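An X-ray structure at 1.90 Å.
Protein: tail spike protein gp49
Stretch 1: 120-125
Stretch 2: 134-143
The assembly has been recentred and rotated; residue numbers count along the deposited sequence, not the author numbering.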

# COMPACT_ATOMS: atom_id res chain seq x y z
N ALA B 120 18.90 21.20 28.22
CA ALA B 120 19.74 22.03 27.35
C ALA B 120 21.05 21.34 27.03
O ALA B 120 21.68 20.80 27.93
CB ALA B 120 20.01 23.41 28.00
N LEU B 121 21.44 21.36 25.76
CA LEU B 121 22.75 20.89 25.30
C LEU B 121 23.52 22.14 24.87
O LEU B 121 22.92 23.19 24.71
CB LEU B 121 22.58 19.96 24.08
CG LEU B 121 22.11 18.53 24.37
CD1 LEU B 121 21.53 17.85 23.10
CD2 LEU B 121 23.27 17.71 24.94
N PRO B 122 24.85 22.02 24.67
CA PRO B 122 25.53 23.21 24.12
C PRO B 122 24.99 23.61 22.73
O PRO B 122 24.33 22.81 22.04
CB PRO B 122 26.99 22.76 24.00
CG PRO B 122 27.13 21.57 24.92
CD PRO B 122 25.78 20.89 24.84
N ASN B 123 25.26 24.86 22.34
CA ASN B 123 24.90 25.35 21.01
C ASN B 123 25.71 24.68 19.90
O ASN B 123 26.72 24.02 20.16
CB ASN B 123 25.09 26.88 20.95
CG ASN B 123 24.12 27.62 21.87
OD1 ASN B 123 22.99 27.17 22.09
ND2 ASN B 123 24.57 28.74 22.44
N ILE B 124 25.26 24.85 18.66
CA ILE B 124 25.92 24.24 17.52
C ILE B 124 26.30 25.28 16.46
O ILE B 124 25.71 26.37 16.42
CB ILE B 124 25.01 23.15 16.87
CG1 ILE B 124 23.72 23.76 16.31
CG2 ILE B 124 24.67 22.05 17.90
CD1 ILE B 124 22.92 22.77 15.39
N SER B 125 27.29 24.94 15.61
CA SER B 125 27.60 25.73 14.42
C SER B 125 26.45 25.62 13.43
O SER B 125 25.70 24.64 13.46
CB SER B 125 28.82 25.15 13.69
OG SER B 125 29.93 25.12 14.53
N ILE B 134 26.95 17.32 13.17
CA ILE B 134 26.63 18.46 13.99
C ILE B 134 27.83 18.78 14.88
O ILE B 134 28.37 17.88 15.55
CB ILE B 134 25.43 18.13 14.95
CG1 ILE B 134 24.21 17.65 14.16
CG2 ILE B 134 25.08 19.34 15.79
CD1 ILE B 134 23.65 18.67 13.20
N ASP B 135 28.23 20.05 14.89
CA ASP B 135 29.36 20.52 15.67
C ASP B 135 28.91 21.35 16.88
O ASP B 135 28.44 22.48 16.73
CB ASP B 135 30.29 21.39 14.80
CG ASP B 135 30.93 20.60 13.67
OD1 ASP B 135 31.22 19.40 13.86
OD2 ASP B 135 31.13 21.19 12.58
N PHE B 136 29.09 20.79 18.08
CA PHE B 136 28.68 21.43 19.31
C PHE B 136 29.77 22.36 19.83
O PHE B 136 30.97 22.08 19.66
CB PHE B 136 28.34 20.38 20.37
CG PHE B 136 26.99 19.76 20.17
CD1 PHE B 136 26.83 18.64 19.37
CD2 PHE B 136 25.87 20.30 20.78
CE1 PHE B 136 25.57 18.05 19.19
CE2 PHE B 136 24.61 19.73 20.59
CZ PHE B 136 24.47 18.60 19.77
N ALA B 137 29.36 23.45 20.46
CA ALA B 137 30.29 24.45 20.97
C ALA B 137 31.19 23.91 22.06
O ALA B 137 32.28 24.43 22.28
CB ALA B 137 29.53 25.67 21.47
N SER B 138 30.76 22.87 22.76
CA SER B 138 31.55 22.29 23.85
C SER B 138 31.06 20.86 24.06
O SER B 138 30.10 20.45 23.40
CB SER B 138 31.40 23.12 25.13
OG SER B 138 30.08 23.05 25.65
N THR B 139 31.71 20.12 24.96
CA THR B 139 31.42 18.67 25.08
C THR B 139 29.94 18.35 25.35
O THR B 139 29.42 18.73 26.39
CB THR B 139 32.21 18.06 26.27
OG1 THR B 139 33.61 18.28 26.08
CG2 THR B 139 31.94 16.56 26.38
N PRO B 140 29.26 17.62 24.43
CA PRO B 140 27.85 17.31 24.65
C PRO B 140 27.64 16.02 25.43
O PRO B 140 28.35 15.05 25.20
CB PRO B 140 27.30 17.14 23.23
CG PRO B 140 28.47 16.63 22.45
CD PRO B 140 29.68 17.30 23.05
N ASN B 141 26.64 16.01 26.32
CA ASN B 141 26.34 14.80 27.07
C ASN B 141 25.45 13.86 26.25
O ASN B 141 24.26 13.69 26.55
CB ASN B 141 25.70 15.12 28.43
CG ASN B 141 25.49 13.88 29.27
OD1 ASN B 141 26.28 12.95 29.21
ND2 ASN B 141 24.40 13.84 30.03
N LEU B 142 26.04 13.27 25.21
CA LEU B 142 25.32 12.42 24.25
C LEU B 142 26.12 11.15 23.95
O LEU B 142 27.35 11.20 23.88
CB LEU B 142 25.09 13.19 22.95
CG LEU B 142 24.15 14.39 23.02
CD1 LEU B 142 24.19 15.16 21.71
CD2 LEU B 142 22.72 13.91 23.32
N VAL B 143 25.43 10.02 23.78
CA VAL B 143 26.02 8.79 23.24
C VAL B 143 25.13 8.25 22.12
O VAL B 143 23.99 8.71 21.93
CB VAL B 143 26.20 7.68 24.32
CG1 VAL B 143 27.20 8.10 25.37
CG2 VAL B 143 24.86 7.28 24.96
O HOH W 1 26.84 22.01 13.37
O HOH W 2 30.00 24.81 17.56
O HOH W 3 31.96 24.10 13.34

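Stretch 2 enters the contact at the end of a strand and continues as loop. Ile-134 is buried. Ile-134 CG2 lies 3.5 Å from Ile-124 CG2, a tight methyl-to-methyl packing.

Asp-135 makes its contacts chiefly through its backbone. Asp-135 O accepts a hydrogen bond from Ser-125 N at 2.9 Å, with an N-H...O angle of 159°. Asp-135 O also has a CA-H...O contact with Ile-124 CA at 3.2 Å. Three waters extend the link between Asp-135 and Ser-125. Water 1 accepts from Asp-135 N at 2.8 Å and donates to Ser-125 O at 2.9 Å, so it joins backbone groups that do not meet directly. Water 2 donates to Asp-135 O at 2.9 Å and lies 3.0 Å from Ser-125 OG, to which it is also hydrogen-bonded. Water 3 donates to Asp-135 OD2 at 3.1 Å and is hydrogen-bonded to Ser-125 OG at 2.6 Å. Asp-135 OD1 is satisfied elsewhere in the structure.

Phe-136 forms a single beta bridge with Ile-124, with their CA atoms 4.3 Å apart. The two direct hydrogen bonds of the contact flank this pair: one involves Asp-135 and Ser-125, the other Ala-137 and Asn-123. The CA-to-CB bond of Phe-136 points sideways, but the end of the side chain comes nearer to stretch 1. Ile-124 CG2 sits over one face of the ring, 3.7 Å from the centroid of the Phe-136 ring and 19° off the normal. This is a CH-pi contact. Pro-122 O approaches the ring edge, 3.2 Å from Phe-136 CD2. Leu-121 CB adds an apolar contact, 4.0 Å from Phe-136 CE2.

Ala-137 N donates to Asn-123 O at 2.7 Å, with an angle of 157°. Asn-123 O also has a CA-H...O contact with Phe-136 CA at 3.4 Å. The CA-to-CB bond of Asn-123 points away, and its side chain comes no nearer than 4.6 Å to stretch 2; its close contacts are all through O.

Beyond Ala-137 the contact relies on packing. Ser-138 OG lies 3.4 Å from Pro-122 CG. The CA-to-CB bond of Thr-139 points away, but Thr-139 O is 3.9 Å from Pro-122 CG. Pro-122 and Leu-121 each pack on Pro-140: Pro-140 CB is 4.4 Å from both Pro-122 CD and Leu-121 CD2. The CA-to-CB bond of Leu-142 points toward stretch 1, and Leu-142 CG packs 3.9 Å from Leu-121 CD2, so the same leucine methyl touches both residues. A weak backbone hydrogen bond from Leu-142 N to Pro-140 O, 2.9 Å, spans this turn. Val-143 makes no contact with stretch 1.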